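Local coordinates for p-47 protein (Clostridium botulinum E1 str. 'BoNT E Beluga', PDB 5WIX), which is of unknown function but adopts a tulip-domain fold whose topology resembles that of bactericidal/permeability-increasing protein, a similarity that by itself does not establish a shared role, at residues I402-V407 and L412-V417; K241-N246 and V424-Q429; V320-Y325 and A373-S378. All coordinates share one frame; numbering follows the deposited sequence.

Contact 1 (I402-V407 and L412-V417)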
ATOM      1  N   ILE A 402      -1.186  10.371  -1.030  1.00 76.99           N
ATOM      2  CA  ILE A 402      -1.321   9.075  -0.366  1.00 77.53           C
ATOM      3  C   ILE A 402      -0.075   8.216  -0.501  1.00 85.00           C
ATOM      4  O   ILE A 402       0.369   7.620   0.471  1.00100.01           O
ATOM      5  CB  ILE A 402      -2.523   8.276  -0.910  1.00 70.51           C
ATOM      6  CG1 ILE A 402      -3.818   8.739  -0.231  1.00 66.33           C
ATOM      7  CG2 ILE A 402      -2.322   6.767  -0.691  1.00 62.20           C
ATOM      8  CD1 ILE A 402      -5.092   8.152  -0.857  1.00 55.03           C
ATOM      9  N   ILE A 403       0.495   8.139  -1.696  1.00 86.48           N
ATOM     10  CA  ILE A 403       1.636   7.263  -1.839  1.00 91.80           C
ATOM     11  C   ILE A 403       2.780   7.862  -1.007  1.00 95.66           C
ATOM     12  O   ILE A 403       3.464   7.136  -0.284  1.00106.40           O
ATOM     13  CB  ILE A 403       2.027   7.032  -3.330  1.00 78.49           C
ATOM     14  CG1 ILE A 403       2.969   5.829  -3.448  1.00 70.82           C
ATOM     15  CG2 ILE A 403       2.623   8.284  -3.973  1.00 76.24           C
ATOM     16  CD1 ILE A 403       3.053   5.267  -4.848  1.00 65.48           C
ATOM     17  N   ASN A 404       2.909   9.189  -1.029  1.00 77.32           N
ATOM     18  CA  ASN A 404       3.967   9.874  -0.290  1.00 81.00           C
ATOM     19  C   ASN A 404       3.725  10.033   1.223  1.00 86.17           C
ATOM     20  O   ASN A 404       4.556  10.603   1.931  1.00 91.70           O
ATOM     21  CB  ASN A 404       4.202  11.257  -0.898  1.00 71.35           C
ATOM     22  CG  ASN A 404       5.005  11.203  -2.184  1.00101.01           C
ATOM     23  OD1 ASN A 404       5.947  10.421  -2.303  1.00115.76           O
ATOM     24  ND2 ASN A 404       4.642  12.040  -3.153  1.00 90.43           N
ATOM     25  N   ASP A 405       2.609   9.514   1.723  1.00 88.16           N
ATOM     26  CA  ASP A 405       2.156   9.839   3.082  1.00103.06           C
ATOM     27  C   ASP A 405       2.939   9.101   4.157  1.00 90.06           C
ATOM     28  O   ASP A 405       3.498   9.711   5.074  1.00 97.85           O
ATOM     29  CB  ASP A 405       0.657   9.535   3.226  1.00109.73           C
ATOM     30  CG  ASP A 405       0.059  10.078   4.521  1.00107.13           C
ATOM     31  OD1 ASP A 405      -0.097  11.313   4.635  1.00120.40           O
ATOM     32  OD2 ASP A 405      -0.284   9.270   5.409  1.00100.94           O
ATOM     33  N   ILE A 406       2.974   7.784   4.045  1.00 79.02           N
ATOM     34  CA  ILE A 406       3.647   6.989   5.063  1.00 93.83           C
ATOM     35  C   ILE A 406       5.118   6.666   4.712  1.00 99.41           C
ATOM     36  O   ILE A 406       6.040   7.133   5.397  1.00 97.62           O
ATOM     37  CB  ILE A 406       2.872   5.703   5.323  1.00 78.64           C
ATOM     38  CG1 ILE A 406       1.440   6.065   5.676  1.00 85.77           C
ATOM     39  CG2 ILE A 406       3.495   4.954   6.461  1.00 71.90           C
ATOM     40  CD1 ILE A 406       1.356   6.990   6.859  1.00 94.40           C
ATOM     41  N   VAL A 407       5.346   5.895   3.650  1.00 71.75           N
ATOM     42  CA  VAL A 407       6.715   5.543   3.304  1.00 92.53           C
ATOM     43  C   VAL A 407       7.246   6.338   2.129  1.00 91.45           C
ATOM     44  O   VAL A 407       6.697   6.277   1.029  1.00 90.39           O
ATOM     45  CB  VAL A 407       6.867   4.054   2.971  1.00 86.15           C
ATOM     46  CG1 VAL A 407       8.276   3.777   2.544  1.00 75.22           C
ATOM     47  CG2 VAL A 407       6.517   3.194   4.171  1.00 80.13           C
ATOM     48  N   LEU A 412      12.618  10.465   0.057  1.00113.10           N
ATOM     49  CA  LEU A 412      12.227  11.250  -1.102  1.00111.72           C
ATOM     50  C   LEU A 412      10.754  11.077  -1.463  1.00114.15           C
ATOM     51  O   LEU A 412      10.169  10.003  -1.280  1.00110.95           O
ATOM     52  CB  LEU A 412      13.102  10.887  -2.300  1.00102.19           C
ATOM     53  CG  LEU A 412      14.601  11.169  -2.179  1.00110.52           C
ATOM     54  CD1 LEU A 412      15.352  10.410  -3.247  1.00109.68           C
ATOM     55  CD2 LEU A 412      14.910  12.663  -2.258  1.00103.47           C
ATOM     56  N   LYS A 413      10.165  12.153  -1.979  1.00108.27           N
ATOM     57  CA  LYS A 413       8.802  12.103  -2.486  1.00104.90           C
ATOM     58  C   LYS A 413       8.795  11.588  -3.923  1.00 94.52           C
ATOM     59  O   LYS A 413       9.805  11.660  -4.638  1.00 97.73           O
ATOM     60  CB  LYS A 413       8.125  13.485  -2.437  1.00118.31           C
ATOM     61  CG  LYS A 413       8.272  14.283  -1.132  1.00121.66           C
ATOM     62  CD  LYS A 413       7.458  13.709   0.027  1.00117.97           C
ATOM     63  CE  LYS A 413       7.632  14.556   1.292  1.00111.36           C
ATOM     64  NZ  LYS A 413       7.263  13.838   2.551  1.00104.29           N
ATOM     65  N   ILE A 414       7.634  11.084  -4.329  1.00 85.62           N
ATOM     66  CA  ILE A 414       7.370  10.640  -5.692  1.00 92.67           C
ATOM     67  C   ILE A 414       6.772  11.745  -6.556  1.00110.02           C
ATOM     68  O   ILE A 414       5.768  12.349  -6.182  1.00120.50           O
ATOM     69  CB  ILE A 414       6.402   9.458  -5.691  1.00 89.91           C
ATOM     70  CG1 ILE A 414       7.056   8.248  -5.031  1.00103.34           C
ATOM     71  CG2 ILE A 414       5.941   9.134  -7.100  1.00 89.07           C
ATOM     72  CD1 ILE A 414       6.143   7.050  -4.970  1.00108.07           C
ATOM     73  N   SER A 415       7.369  11.987  -7.719  1.00117.35           N
ATOM     74  CA  SER A 415       6.926  13.061  -8.599  1.00120.69           C
ATOM     75  C   SER A 415       5.654  12.728  -9.367  1.00116.25           C
ATOM     76  O   SER A 415       4.724  13.531  -9.394  1.00121.36           O
ATOM     77  CB  SER A 415       8.030  13.424  -9.588  1.00138.52           C
ATOM     78  OG  SER A 415       9.103  14.067  -8.926  1.00155.77           O
ATOM     79  N   GLU A 416       5.611  11.561 -10.003  1.00103.51           N
ATOM     80  CA  GLU A 416       4.460  11.223 -10.832  1.00 93.95           C
ATOM     81  C   GLU A 416       3.912   9.841 -10.498  1.00 91.58           C
ATOM     82  O   GLU A 416       4.662   8.886 -10.332  1.00 92.73           O
ATOM     83  CB  GLU A 416       4.820  11.313 -12.325  1.00 80.20           C
ATOM     84  N   VAL A 417       2.590   9.760 -10.372  1.00 83.31           N
ATOM     85  CA  VAL A 417       1.882   8.496 -10.194  1.00 76.65           C
ATOM     86  C   VAL A 417       1.610   7.873 -11.567  1.00 84.14           C
ATOM     87  O   VAL A 417       1.016   8.507 -12.440  1.00 91.59           O
ATOM     88  CB  VAL A 417       0.544   8.697  -9.424  1.00 68.21           C
ATOM     89  CG1 VAL A 417      -0.295   7.423  -9.441  1.00 64.22           C
ATOM     90  CG2 VAL A 417       0.816   9.125  -7.989  1.00 67.82           C
TER
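With CG set beside the backbone N and opposite the carbonyl carbon (chi1 -77°), Asn404 sends its amide across to the backbone of Ile414. Just before it, Ile403 swings CG1 the other way, anti to N, and thereby carries its methyl end to the side chain of the same isoleucine. The polar half of the contact is a two-point grip. Asn404 OD1 receives the Ile414 N-H at 2.7 Å along a nearly straight line, the donor standing a little off the carbonyl plane. Asn404 ND2 returns a bond of 3.2 Å to Ile414 O, which it meets in the carbonyl plane on a lone pair, while Ile414 O lies almost in the plane of the donating amide. One flat amide thus uses its acceptor and one of its donors on the N-H and C=O of a single residue, much as a neighbouring strand would. Along one flank runs Lys413, bent at chi2, with CD 4.1 Å from Asn404 CG and CB 3.8 Å from OD1 of the same asparagine.

Beside these hydrogen bonds the isoleucines meet at about a right angle: Ile414 CD1 sits 3.6 Å from Ile403 CD1 and is also close to CG1 and CG2 of that residue. Val417 adds a looser touch through CG2, 4.5 Å from Ile403 CG2. Ile428 of strand 426-432 and Leu236 and Val234 of strand 234-238 extend this apolar patch. The arrangement joins the residues at helix 399-403 to the chain leading into the edge strand 414-422, just before the corner at Ser415. Because both hydrogen bonds of the side-chain amide converge on Ile414, they fix the rotation of the Asn404 carboxamide and satisfy both backbone polar groups of that residue.

Contact 2 (K241-N246 and V424-Q429)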
ATOM      1  N   LYS A 241     -10.391  -3.994   2.494  1.00 75.53           N
ATOM      2  CA  LYS A 241     -11.130  -3.341   3.569  1.00 78.06           C
ATOM      3  C   LYS A 241     -10.824  -1.851   3.600  1.00 83.78           C
ATOM      4  O   LYS A 241     -11.717  -1.024   3.382  1.00 87.20           O
ATOM      5  CB  LYS A 241     -10.821  -3.977   4.933  1.00 87.20           C
ATOM      6  CG  LYS A 241     -11.614  -3.373   6.100  1.00 96.48           C
ATOM      7  CD  LYS A 241     -11.411  -4.149   7.417  1.00108.24           C
ATOM      8  CE  LYS A 241     -10.548  -3.367   8.418  1.00119.22           C
ATOM      9  NZ  LYS A 241     -10.913  -1.906   8.511  1.00121.19           N
ATOM     10  N   LEU A 242      -9.563  -1.497   3.825  1.00 69.38           N
ATOM     11  CA  LEU A 242      -9.181  -0.081   3.908  1.00 69.95           C
ATOM     12  C   LEU A 242      -9.693   0.730   2.722  1.00 66.94           C
ATOM     13  O   LEU A 242     -10.079   1.902   2.855  1.00 80.30           O
ATOM     14  CB  LEU A 242      -7.666   0.044   4.003  1.00 72.69           C
ATOM     15  CG  LEU A 242      -7.081  -0.519   5.299  1.00 83.50           C
ATOM     16  CD1 LEU A 242      -5.597  -0.247   5.344  1.00 85.98           C
ATOM     17  CD2 LEU A 242      -7.753   0.095   6.510  1.00 95.89           C
ATOM     18  N   PHE A 243      -9.712   0.088   1.561  1.00 56.01           N
ATOM     19  CA  PHE A 243     -10.254   0.717   0.366  1.00 71.53           C
ATOM     20  C   PHE A 243     -11.746   0.999   0.513  1.00 74.47           C
ATOM     21  O   PHE A 243     -12.197   2.128   0.284  1.00 59.21           O
ATOM     22  CB  PHE A 243     -10.034  -0.165  -0.846  1.00 58.04           C
ATOM     23  CG  PHE A 243     -10.894   0.200  -2.020  1.00 56.99           C
ATOM     24  CD1 PHE A 243     -10.591   1.308  -2.804  1.00 54.53           C
ATOM     25  CD2 PHE A 243     -11.987  -0.587  -2.363  1.00 53.98           C
ATOM     26  CE1 PHE A 243     -11.373   1.632  -3.911  1.00 55.53           C
ATOM     27  CE2 PHE A 243     -12.777  -0.264  -3.470  1.00 71.66           C
ATOM     28  CZ  PHE A 243     -12.471   0.843  -4.244  1.00 51.89           C
ATOM     29  N   MET A 244     -12.503  -0.039   0.873  1.00 54.48           N
ATOM     30  CA  MET A 244     -13.935   0.096   1.103  1.00 65.18           C
ATOM     31  C   MET A 244     -14.237   1.208   2.120  1.00 71.53           C
ATOM     32  O   MET A 244     -15.011   2.132   1.839  1.00 67.68           O
ATOM     33  CB  MET A 244     -14.530  -1.228   1.595  1.00 56.26           C
ATOM     34  CG  MET A 244     -14.787  -2.290   0.514  1.00 66.54           C
ATOM     35  SD  MET A 244     -15.448  -1.649  -1.038  1.00 90.19           S
ATOM     36  CE  MET A 244     -16.558  -2.986  -1.498  1.00 67.05           C
ATOM     37  N   GLU A 245     -13.599   1.112   3.287  1.00 63.46           N
ATOM     38  CA  GLU A 245     -13.854   2.027   4.392  1.00 65.32           C
ATOM     39  C   GLU A 245     -13.375   3.454   4.141  1.00 67.99           C
ATOM     40  O   GLU A 245     -14.099   4.411   4.412  1.00 81.67           O
ATOM     41  CB  GLU A 245     -13.199   1.500   5.666  1.00 74.52           C
ATOM     42  CG  GLU A 245     -13.714   2.118   6.948  1.00 79.43           C
ATOM     43  CD  GLU A 245     -13.043   1.541   8.174  1.00100.46           C
ATOM     44  OE1 GLU A 245     -12.066   0.777   8.014  1.00125.85           O
ATOM     45  OE2 GLU A 245     -13.489   1.852   9.298  1.00103.84           O
ATOM     46  N   ASN A 246     -12.165   3.612   3.620  1.00 62.00           N
ATOM     47  CA  ASN A 246     -11.580   4.947   3.623  1.00 58.76           C
ATOM     48  C   ASN A 246     -11.491   5.587   2.251  1.00 63.59           C
ATOM     49  O   ASN A 246     -11.159   6.773   2.137  1.00 65.43           O
ATOM     50  CB  ASN A 246     -10.210   4.895   4.288  1.00 65.07           C
ATOM     51  CG  ASN A 246     -10.286   4.316   5.688  1.00 83.14           C
ATOM     52  OD1 ASN A 246     -10.177   3.100   5.874  1.00 80.51           O
ATOM     53  ND2 ASN A 246     -10.512   5.184   6.680  1.00 85.52           N
ATOM     54  N   VAL A 424      -9.216  -6.174  -6.557  1.00100.03           N
ATOM     55  CA  VAL A 424      -9.470  -6.620  -5.177  1.00 89.61           C
ATOM     56  C   VAL A 424      -8.711  -5.773  -4.168  1.00 88.01           C
ATOM     57  O   VAL A 424      -9.282  -5.260  -3.198  1.00 94.79           O
ATOM     58  CB  VAL A 424      -9.101  -8.090  -4.942  1.00 84.10           C
ATOM     59  CG1 VAL A 424      -9.488  -8.493  -3.525  1.00 70.26           C
ATOM     60  CG2 VAL A 424      -9.796  -8.975  -5.958  1.00 83.96           C
ATOM     61  N   GLY A 425      -7.413  -5.643  -4.388  1.00 64.58           N
ATOM     62  CA  GLY A 425      -6.629  -4.716  -3.611  1.00 63.09           C
ATOM     63  C   GLY A 425      -6.620  -3.404  -4.361  1.00 66.67           C
ATOM     64  O   GLY A 425      -7.050  -3.331  -5.525  1.00 72.62           O
ATOM     65  N   PHE A 426      -6.138  -2.356  -3.709  1.00 59.55           N
ATOM     66  CA  PHE A 426      -6.138  -1.039  -4.335  1.00 71.13           C
ATOM     67  C   PHE A 426      -4.696  -0.641  -4.400  1.00 66.69           C
ATOM     68  O   PHE A 426      -4.040  -0.526  -3.356  1.00 64.08           O
ATOM     69  CB  PHE A 426      -6.972  -0.009  -3.539  1.00 72.19           C
ATOM     70  CG  PHE A 426      -6.996   1.373  -4.161  1.00 69.74           C
ATOM     71  CD1 PHE A 426      -7.950   1.709  -5.113  1.00 56.10           C
ATOM     72  CD2 PHE A 426      -6.069   2.339  -3.784  1.00 67.34           C
ATOM     73  CE1 PHE A 426      -7.965   2.975  -5.685  1.00 58.40           C
ATOM     74  CE2 PHE A 426      -6.092   3.613  -4.351  1.00 65.65           C
ATOM     75  CZ  PHE A 426      -7.039   3.926  -5.302  1.00 58.49           C
ATOM     76  N   CYS A 427      -4.196  -0.479  -5.621  1.00 69.55           N
ATOM     77  CA  CYS A 427      -2.769  -0.352  -5.851  1.00 74.13           C
ATOM     78  C   CYS A 427      -2.442   0.943  -6.546  1.00 72.85           C
ATOM     79  O   CYS A 427      -3.013   1.268  -7.604  1.00 69.99           O
ATOM     80  CB  CYS A 427      -2.245  -1.524  -6.684  1.00 87.36           C
ATOM     81  SG  CYS A 427      -0.470  -1.401  -7.135  1.00 88.33           S
ATOM     82  N   ILE A 428      -1.510   1.675  -5.948  1.00 74.72           N
ATOM     83  CA  ILE A 428      -1.021   2.923  -6.517  1.00 85.74           C
ATOM     84  C   ILE A 428       0.453   2.721  -6.890  1.00 62.97           C
ATOM     85  O   ILE A 428       1.175   2.099  -6.121  1.00 67.47           O
ATOM     86  CB  ILE A 428      -1.182   4.100  -5.522  1.00 59.71           C
ATOM     87  CG1 ILE A 428      -2.646   4.255  -5.128  1.00 75.86           C
ATOM     88  CG2 ILE A 428      -0.659   5.375  -6.126  1.00 62.94           C
ATOM     89  CD1 ILE A 428      -2.923   5.234  -3.959  1.00 68.25           C
ATOM     90  N   GLN A 429       0.869   3.243  -8.047  1.00 64.28           N
ATOM     91  CA  GLN A 429       2.220   3.082  -8.583  1.00 79.63           C
ATOM     92  C   GLN A 429       2.774   4.402  -9.111  1.00 94.21           C
ATOM     93  O   GLN A 429       2.033   5.210  -9.673  1.00103.66           O
ATOM     94  CB  GLN A 429       2.253   2.057  -9.726  1.00 82.89           C
ATOM     95  CG  GLN A 429       1.945   0.614  -9.354  1.00 77.41           C
ATOM     96  CD  GLN A 429       1.857  -0.287 -10.574  1.00 83.84           C
ATOM     97  OE1 GLN A 429       1.674   0.187 -11.717  1.00 80.11           O
ATOM     98  NE2 GLN A 429       1.994  -1.596 -10.350  1.00 75.95           N
TER
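Helix 240-252 packs at one end of the six-stranded antiparallel sheet in the middle of this elongated chain, and Phe243 on the helix meets Phe426 on strand 426-432 there. The approach is made by the near sides of the two rings: Phe243 CD1 is 3.5 Å from Phe426 CD1 and 3.8 Å from Phe426 CG. The next carbon round the first ring, Phe243 CE1, lies 3.6 Å from Phe426 CD1. Phe426 CB also comes within 3.9 Å of Phe243 CD1. The ring planes are nearly parallel, 17° apart, yet they are slid past each other so far that little overlap remains, with centroids separated by 5.4 Å. In both residues CG is anti to the backbone N, which extends each ring straight out from its own backbone to meet the other, although the two side chains run roughly at right angles.

The partners are close in the fold though distant in sequence. Strand 234-238, which leads directly into the helix, is the antiparallel neighbour of strand 426-432 in this sheet, and Phe426 is joined to Ile238 by a backbone hydrogen bond. The helix therefore packs beside the beginning of strand 426-432, next to the strand that it follows. A central sheet linking two elongated halves is also a feature of bactericidal/permeability-increasing protein, consistent with the related topology. Further apolar side chains close round the rings: Leu422 touches Phe243, while Ile420 and Ile238 touch Phe426. One turn of the helix also carries a salt bridge that takes no part in the ring contact, Lys241 NZ to Glu245 OE1 at 3.0 Å, between partly exposed residues four positions apart.

Contact 3 (V320-Y325 and A373-S378)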
ATOM      1  N   VAL A 320     -41.077   4.037  -1.064  1.00 68.86           N
ATOM      2  CA  VAL A 320     -41.379   5.457  -1.169  1.00 78.82           C
ATOM      3  C   VAL A 320     -42.870   5.698  -0.938  1.00 90.01           C
ATOM      4  O   VAL A 320     -43.713   5.200  -1.688  1.00 94.06           O
ATOM      5  CB  VAL A 320     -40.954   6.033  -2.534  1.00 59.47           C
ATOM      6  CG1 VAL A 320     -41.362   5.111  -3.662  1.00 65.94           C
ATOM      7  CG2 VAL A 320     -41.549   7.407  -2.721  1.00 68.09           C
ATOM      8  N   LYS A 321     -43.209   6.440   0.113  1.00 88.19           N
ATOM      9  CA  LYS A 321     -44.628   6.698   0.405  1.00 85.68           C
ATOM     10  C   LYS A 321     -45.193   7.812  -0.478  1.00 73.06           C
ATOM     11  O   LYS A 321     -44.491   8.770  -0.833  1.00 68.16           O
ATOM     12  CB  LYS A 321     -44.823   7.031   1.894  1.00 91.55           C
ATOM     13  CG  LYS A 321     -44.515   5.840   2.817  1.00104.79           C
ATOM     14  CD  LYS A 321     -44.334   6.229   4.288  1.00101.65           C
ATOM     15  CE  LYS A 321     -44.248   4.977   5.172  1.00104.55           C
ATOM     16  NZ  LYS A 321     -45.563   4.244   5.240  1.00109.53           N
ATOM     17  N   LEU A 322     -46.459   7.661  -0.852  1.00 70.89           N
ATOM     18  CA  LEU A 322     -47.157   8.664  -1.655  1.00 73.20           C
ATOM     19  C   LEU A 322     -47.669   9.822  -0.808  1.00 71.48           C
ATOM     20  O   LEU A 322     -48.553   9.635   0.031  1.00 77.09           O
ATOM     21  CB  LEU A 322     -48.330   8.030  -2.388  1.00 81.97           C
ATOM     22  CG  LEU A 322     -47.937   7.218  -3.606  1.00 76.60           C
ATOM     23  CD1 LEU A 322     -49.190   6.718  -4.295  1.00 87.36           C
ATOM     24  CD2 LEU A 322     -47.143   8.118  -4.499  1.00 73.61           C
ATOM     25  N   THR A 323     -47.120  11.010  -1.029  1.00 57.49           N
ATOM     26  CA  THR A 323     -47.473  12.163  -0.219  1.00 82.64           C
ATOM     27  C   THR A 323     -48.956  12.495  -0.419  1.00 84.57           C
ATOM     28  O   THR A 323     -49.382  12.769  -1.539  1.00 88.47           O
ATOM     29  CB  THR A 323     -46.569  13.374  -0.569  1.00 95.48           C
ATOM     30  OG1 THR A 323     -46.475  13.508  -1.992  1.00105.17           O
ATOM     31  CG2 THR A 323     -45.155  13.167  -0.017  1.00 81.48           C
ATOM     32  N   GLY A 324     -49.747  12.418   0.653  1.00 86.61           N
ATOM     33  CA  GLY A 324     -51.174  12.694   0.572  1.00 81.80           C
ATOM     34  C   GLY A 324     -52.013  11.438   0.643  1.00 84.74           C
ATOM     35  O   GLY A 324     -53.218  11.497   0.852  1.00111.31           O
ATOM     36  N   TYR A 325     -51.362  10.300   0.433  1.00 86.56           N
ATOM     37  CA  TYR A 325     -51.960   8.969   0.531  1.00 99.66           C
ATOM     38  C   TYR A 325     -50.976   8.146   1.312  1.00123.78           C
ATOM     39  O   TYR A 325     -50.375   7.219   0.773  1.00122.89           O
ATOM     40  CB  TYR A 325     -52.198   8.322  -0.839  1.00 94.45           C
ATOM     41  CG  TYR A 325     -53.086   9.110  -1.766  1.00113.90           C
ATOM     42  CD1 TYR A 325     -54.375   8.684  -2.058  1.00126.39           C
ATOM     43  CD2 TYR A 325     -52.633  10.285  -2.353  1.00125.12           C
ATOM     44  CE1 TYR A 325     -55.186   9.414  -2.910  1.00139.57           C
ATOM     45  CE2 TYR A 325     -53.430  11.021  -3.195  1.00134.30           C
ATOM     46  CZ  TYR A 325     -54.701  10.585  -3.475  1.00143.42           C
ATOM     47  OH  TYR A 325     -55.478  11.339  -4.323  1.00148.54           O
ATOM     48  N   ALA A 373     -52.119   4.065  -7.753  1.00107.95           N
ATOM     49  CA  ALA A 373     -51.223   2.997  -8.204  1.00104.77           C
ATOM     50  C   ALA A 373     -50.284   3.479  -9.303  1.00104.56           C
ATOM     51  O   ALA A 373     -49.107   3.113  -9.338  1.00111.81           O
ATOM     52  CB  ALA A 373     -52.025   1.802  -8.694  1.00105.71           C
ATOM     53  N   ALA A 374     -50.811   4.321 -10.184  1.00 95.07           N
ATOM     54  CA  ALA A 374     -50.067   4.796 -11.339  1.00 95.68           C
ATOM     55  C   ALA A 374     -49.023   5.859 -10.983  1.00 93.36           C
ATOM     56  O   ALA A 374     -47.927   5.880 -11.567  1.00100.21           O
ATOM     57  CB  ALA A 374     -51.025   5.321 -12.374  1.00 72.48           C
ATOM     58  N   VAL A 375     -49.347   6.739 -10.038  1.00 76.44           N
ATOM     59  CA  VAL A 375     -48.343   7.693  -9.569  1.00 84.39           C
ATOM     60  C   VAL A 375     -47.348   6.931  -8.690  1.00 82.05           C
ATOM     61  O   VAL A 375     -46.178   7.306  -8.585  1.00 89.48           O
ATOM     62  CB  VAL A 375     -48.958   8.902  -8.787  1.00 77.09           C
ATOM     63  CG1 VAL A 375     -50.323   9.259  -9.347  1.00 62.50           C
ATOM     64  CG2 VAL A 375     -49.071   8.620  -7.305  1.00 60.93           C
ATOM     65  N   ALA A 376     -47.806   5.848  -8.071  1.00 68.62           N
ATOM     66  CA  ALA A 376     -46.900   5.017  -7.291  1.00 81.79           C
ATOM     67  C   ALA A 376     -45.840   4.376  -8.210  1.00 87.86           C
ATOM     68  O   ALA A 376     -44.655   4.304  -7.860  1.00 68.73           O
ATOM     69  CB  ALA A 376     -47.674   3.948  -6.537  1.00 78.86           C
ATOM     70  N   LYS A 377     -46.279   3.919  -9.383  1.00 88.35           N
ATOM     71  CA  LYS A 377     -45.360   3.380 -10.376  1.00 95.46           C
ATOM     72  C   LYS A 377     -44.393   4.467 -10.817  1.00 88.80           C
ATOM     73  O   LYS A 377     -43.194   4.225 -10.994  1.00 86.20           O
ATOM     74  CB  LYS A 377     -46.115   2.809 -11.585  1.00103.08           C
ATOM     75  CG  LYS A 377     -45.312   2.823 -12.885  1.00100.68           C
ATOM     76  CD  LYS A 377     -45.923   1.937 -13.968  1.00122.06           C
ATOM     77  CE  LYS A 377     -45.141   2.049 -15.285  1.00130.30           C
ATOM     78  NZ  LYS A 377     -45.097   0.779 -16.085  1.00117.69           N
ATOM     79  N   SER A 378     -44.904   5.681 -10.973  1.00 76.79           N
ATOM     80  CA  SER A 378     -44.072   6.731 -11.529  1.00 86.53           C
ATOM     81  C   SER A 378     -43.080   7.284 -10.498  1.00 89.85           C
ATOM     82  O   SER A 378     -41.938   7.564 -10.835  1.00 93.04           O
ATOM     83  CB  SER A 378     -44.939   7.846 -12.104  1.00 89.41           C
ATOM     84  OG  SER A 378     -44.145   8.760 -12.838  1.00101.20           O
TER
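Leu322 O accepts the N-H of Tyr325 at 2.9 Å, closing a type II beta turn from Leu322 to Tyr325 in the connection between strands 311-322 and 328-343, while the side chain of Leu322 reaches across to Val375 and Ala376 on helix 370-390. Gly324 holds the third position of the turn with a positive phi of 106°, as is usual for this type, and the chain then returns to complete an antiparallel hairpin.

The CG of Leu322 stands beside the backbone N (chi1 -77°), turning the isobutyl group toward the helix, and the extended chi2 of -176° places the two methyls there. Leu322 CD2 meets Val375 CG2 at 3.4 Å. The other methyl, Leu322 CD1, straddles two residues, lying 3.6 Å from Val375 CG2 and 3.9 Å from Ala376 CB. The leucine fork therefore sits over consecutive positions of the helix, with the valine approaching obliquely through one branch; the alanine offers only CB here, and Leu322 CA and Ala376 CA are 6.7 Å apart. Tyr295 of strand 293-307 and Ile328 of strand 328-343 also touch Leu322. Close by, the helix gains a polar tie to the sheet, Ala376 O accepting a hydrogen bond from Ser330 OG.

A long helix lying along a strongly curved antiparallel sheet is the hallmark of tulip domains, and this is one such seam, near the far tip of the molecule. Between the two segments the adhesion is purely apolar, methyl against methyl, so it relies on shape and burial.

How the contacts relate
From the N terminus, residues 241-246 open contact 2, whose loop closes only at 424-429, next to the C terminus. Both other contacts are nested inside it, in series and without crossing. Contact 3 comes first, at 320-325 and 373-378, joining a hairpin of the curved sheet of the distal half to helix 370-390, its centre about 40 Å from that of contact 2. After that helix, contact 1 closes a short loop between 402-407 and 412-417. It adjoins contact 2, with Ile402, Ile403 and Val417 packing on strand 426-432. Contacts 1 and 2 both reach the central sheet, through its neighbouring strands 414-422 and 426-432, whereas contact 3 belongs to one end.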